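Local coordinates for protein peptidoglycan glycosyltransferase (Eggerthella lenta, PDB 4MNR) that is probably a penicillin-binding protein, pairing a dimerisation-family region with a transpeptidase-family domain of the beta-lactamase-like fold, at residues A23-A31 / I75-K84. Numbering follows the deposited sequence.
Sequences ARSERGTIA and IEKAYNDTLK
Asn-80 OD1 is gripped end-on by both terminal nitrogens of the Arg-27 guanidinium, NH1 at 2.8 Å and NH2 at 2.9 Å from it. The NH2 bond falls on a lone pair in the amide's carbonyl plane, whereas NH1 is tilted 27° from that plane. Round the corner of the same flat group, NE and NH2 hold Glu-76 side-on in a salt bridge, both reaching OE2 from one face of the carboxylate, with NE to OE2 at 2.9 Å. An extended Arg-27 chain, with CG anti to the backbone N (chi1 -173°), carries the guanidinium across to the two helices. Leu-83 CB sits over its centre, 4.0 Å above the plane, so bonds along two edges and the methylene over one face probably limit its rotation. The other carboxylate oxygen of Glu-76 is held as well: OE1 forms a hydrogen bond with Tyr-53 OH and a salt bridge with Arg-51 NE.

Beside this polar knot, the backbone N of Gly-28 donates to Leu-83 O at 2.8 Å in a nearly straight bond (170°), tying the loop to the last turn of helix 80-84. Farther along the segment, Ile-30 CD1 packs against Leu-83 CD1 (3.9 Å) and Ile-75 CG2. One arginine thus clasps consecutive helices 74-78 and 80-84 in the region matching the penicillin-binding protein A dimerisation family, while 23-31 runs on into strand 30-31, between strands 37-43 and 108-111 of the mixed sheet.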
loop_
_atom_site.group_PDB
_atom_site.type_symbol
_atom_site.label_atom_id
_atom_site.label_comp_id
_atom_site.label_asym_id
_atom_site.label_seq_id
_atom_site.Cartn_x
_atom_site.Cartn_y
_atom_site.Cartn_z
ATOM N N ALA A 23 34.207 8.746 -8.242
ATOM C CA ALA A 23 34.490 9.169 -9.608
ATOM C C ALA A 23 35.448 8.205 -10.305
ATOM O O ALA A 23 35.417 8.061 -11.529
ATOM C CB ALA A 23 35.060 10.584 -9.615
ATOM N N ARG A 24 36.284 7.538 -9.515
ATOM C CA ARG A 24 37.383 6.738 -10.053
ATOM C C ARG A 24 37.091 5.241 -10.199
ATOM O O ARG A 24 37.714 4.562 -11.017
ATOM C CB ARG A 24 38.632 6.916 -9.189
ATOM C CG ARG A 24 39.104 8.350 -9.030
ATOM C CD ARG A 24 40.581 8.351 -8.674
ATOM N NE ARG A 24 41.025 9.597 -8.058
ATOM C CZ ARG A 24 42.141 9.707 -7.344
ATOM N NH1 ARG A 24 42.912 8.644 -7.155
ATOM N NH2 ARG A 24 42.484 10.872 -6.811
ATOM N N SER A 25 36.159 4.726 -9.404
ATOM C CA SER A 25 35.891 3.289 -9.382
ATOM C C SER A 25 34.464 2.946 -9.806
ATOM O O SER A 25 33.567 3.786 -9.734
ATOM C CB SER A 25 36.195 2.715 -7.996
ATOM O OG SER A 25 35.755 3.598 -6.979
ATOM N N GLU A 26 34.259 1.705 -10.244
ATOM C CA GLU A 26 32.961 1.289 -10.767
ATOM C C GLU A 26 31.924 1.102 -9.668
ATOM O O GLU A 26 32.000 0.160 -8.881
ATOM C CB GLU A 26 33.077 -0.000 -11.582
ATOM C CG GLU A 26 31.779 -0.386 -12.281
ATOM C CD GLU A 26 31.789 -1.804 -12.819
ATOM O OE1 GLU A 26 30.695 -2.400 -12.940
ATOM O OE2 GLU A 26 32.885 -2.320 -13.122
ATOM N N ARG A 27 30.955 2.008 -9.621
ATOM C CA ARG A 27 29.812 1.858 -8.728
ATOM C C ARG A 27 29.045 0.588 -9.105
ATOM O O ARG A 27 28.904 0.271 -10.287
ATOM C CB ARG A 27 28.919 3.089 -8.848
ATOM C CG ARG A 27 27.772 3.149 -7.866
ATOM C CD ARG A 27 27.065 4.485 -8.010
ATOM N NE ARG A 27 25.914 4.597 -7.123
ATOM C CZ ARG A 27 25.961 5.073 -5.883
ATOM N NH1 ARG A 27 27.113 5.478 -5.362
ATOM N NH2 ARG A 27 24.847 5.145 -5.160
ATOM N N GLY A 28 28.557 -0.147 -8.108
ATOM C CA GLY A 28 27.854 -1.397 -8.364
ATOM C C GLY A 28 26.546 -1.241 -9.132
ATOM O O GLY A 28 25.999 -0.143 -9.218
ATOM N N THR A 29 26.050 -2.335 -9.705
ATOM C CA THR A 29 24.787 -2.300 -10.444
ATOM C C THR A 29 23.600 -2.508 -9.519
ATOM O O THR A 29 23.741 -3.068 -8.444
ATOM C CB THR A 29 24.715 -3.392 -11.520
ATOM O OG1 THR A 29 24.887 -4.670 -10.904
ATOM C CG2 THR A 29 25.808 -3.193 -12.558
ATOM N N ILE A 30 22.437 -2.020 -9.944
ATOM C CA ILE A 30 21.172 -2.307 -9.279
ATOM C C ILE A 30 20.323 -2.997 -10.324
ATOM O O ILE A 30 20.199 -2.493 -11.438
ATOM C CB ILE A 30 20.453 -1.016 -8.862
ATOM C CG1 ILE A 30 21.308 -0.232 -7.864
ATOM C CG2 ILE A 30 19.072 -1.336 -8.259
ATOM C CD1 ILE A 30 20.869 1.231 -7.685
ATOM N N ALA A 31 19.736 -4.142 -9.974
ATOM C CA ALA A 31 18.971 -4.932 -10.940
ATOM C C ALA A 31 17.741 -5.550 -10.272
ATOM O O ALA A 31 17.721 -5.736 -9.054
ATOM C CB ALA A 31 19.847 -6.025 -11.525
ATOM N N ILE A 75 17.135 3.703 -3.932
ATOM C CA ILE A 75 18.088 2.654 -3.567
ATOM C C ILE A 75 19.525 3.162 -3.703
ATOM O O ILE A 75 20.398 2.796 -2.916
ATOM C CB ILE A 75 17.859 1.364 -4.409
ATOM C CG1 ILE A 75 16.529 0.706 -4.024
ATOM C CG2 ILE A 75 19.019 0.376 -4.260
ATOM C CD1 ILE A 75 16.521 0.042 -2.647
ATOM N N GLU A 76 19.764 4.038 -4.677
ATOM C CA GLU A 76 21.092 4.643 -4.847
ATOM C C GLU A 76 21.556 5.321 -3.561
ATOM O O GLU A 76 22.743 5.301 -3.219
ATOM C CB GLU A 76 21.078 5.681 -5.979
ATOM C CG GLU A 76 20.868 5.115 -7.383
ATOM C CD GLU A 76 22.166 4.646 -8.038
ATOM O OE1 GLU A 76 22.296 4.803 -9.270
ATOM O OE2 GLU A 76 23.052 4.116 -7.339
ATOM N N LYS A 77 20.608 5.947 -2.865
ATOM C CA LYS A 77 20.876 6.573 -1.573
ATOM C C LYS A 77 20.975 5.552 -0.439
ATOM O O LYS A 77 21.958 5.538 0.310
ATOM C CB LYS A 77 19.791 7.608 -1.251
ATOM C CG LYS A 77 19.961 8.325 0.083
ATOM C CD LYS A 77 18.746 9.198 0.366
ATOM C CE LYS A 77 18.963 10.085 1.577
ATOM N NZ LYS A 77 18.123 9.658 2.726
ATOM N N ALA A 78 19.965 4.696 -0.319
ATOM C CA ALA A 78 19.876 3.776 0.810
ATOM C C ALA A 78 21.048 2.810 0.851
ATOM O O ALA A 78 21.527 2.447 1.923
ATOM C CB ALA A 78 18.560 3.009 0.775
ATOM N N TYR A 79 21.511 2.399 -0.325
ATOM C CA TYR A 79 22.588 1.422 -0.401
ATOM C C TYR A 79 23.843 2.049 -0.983
ATOM O O TYR A 79 24.692 1.360 -1.543
ATOM C CB TYR A 79 22.130 0.180 -1.187
ATOM C CG TYR A 79 21.084 -0.584 -0.409
ATOM C CD1 TYR A 79 21.440 -1.613 0.456
ATOM C CD2 TYR A 79 19.747 -0.226 -0.487
ATOM C CE1 TYR A 79 20.474 -2.289 1.196
ATOM C CE2 TYR A 79 18.790 -0.883 0.244
ATOM C CZ TYR A 79 19.154 -1.909 1.086
ATOM O OH TYR A 79 18.169 -2.558 1.794
ATOM N N ASN A 80 23.963 3.367 -0.821
ATOM C CA ASN A 80 25.110 4.103 -1.340
ATOM C C ASN A 80 26.450 3.519 -0.913
ATOM O O ASN A 80 27.347 3.362 -1.734
ATOM C CB ASN A 80 25.029 5.581 -0.949
ATOM C CG ASN A 80 26.058 6.433 -1.665
ATOM O OD1 ASN A 80 26.130 6.443 -2.896
ATOM N ND2 ASN A 80 26.853 7.170 -0.897
ATOM N N ASP A 81 26.579 3.184 0.368
ATOM C CA ASP A 81 27.835 2.651 0.881
ATOM C C ASP A 81 28.250 1.332 0.222
ATOM O O ASP A 81 29.423 1.147 -0.113
ATOM C CB ASP A 81 27.777 2.504 2.404
ATOM C CG ASP A 81 27.759 3.846 3.112
ATOM O OD1 ASP A 81 28.284 4.828 2.540
ATOM O OD2 ASP A 81 27.220 3.919 4.237
ATOM N N THR A 82 27.299 0.426 0.028
ATOM C CA THR A 82 27.628 -0.849 -0.600
ATOM C C THR A 82 27.880 -0.673 -2.094
ATOM O O THR A 82 28.741 -1.336 -2.667
ATOM C CB THR A 82 26.525 -1.901 -0.399
ATOM O OG1 THR A 82 25.812 -1.628 0.811
ATOM C CG2 THR A 82 27.147 -3.287 -0.310
ATOM N N LEU A 83 27.129 0.229 -2.718
ATOM C CA LEU A 83 27.252 0.443 -4.159
ATOM C C LEU A 83 28.550 1.151 -4.514
ATOM O O LEU A 83 29.139 0.889 -5.559
ATOM C CB LEU A 83 26.063 1.253 -4.681
ATOM C CG LEU A 83 24.738 0.495 -4.713
ATOM C CD1 LEU A 83 23.575 1.464 -4.835
ATOM C CD2 LEU A 83 24.763 -0.494 -5.885
ATOM N N LYS A 84 28.985 2.051 -3.638
ATOM C CA LYS A 84 30.187 2.845 -3.860
ATOM C C LYS A 84 31.448 1.988 -3.830
ATOM O O LYS A 84 32.312 2.096 -4.701
ATOM C CB LYS A 84 30.301 3.905 -2.769
ATOM C CG LYS A 84 30.450 5.316 -3.268
ATOM C CD LYS A 84 30.273 6.290 -2.116
ATOM C CE LYS A 84 31.091 5.857 -0.905
ATOM N NZ LYS A 84 30.913 6.774 0.255
HETATM O O HOH W 1 32.092 4.106 -6.769
#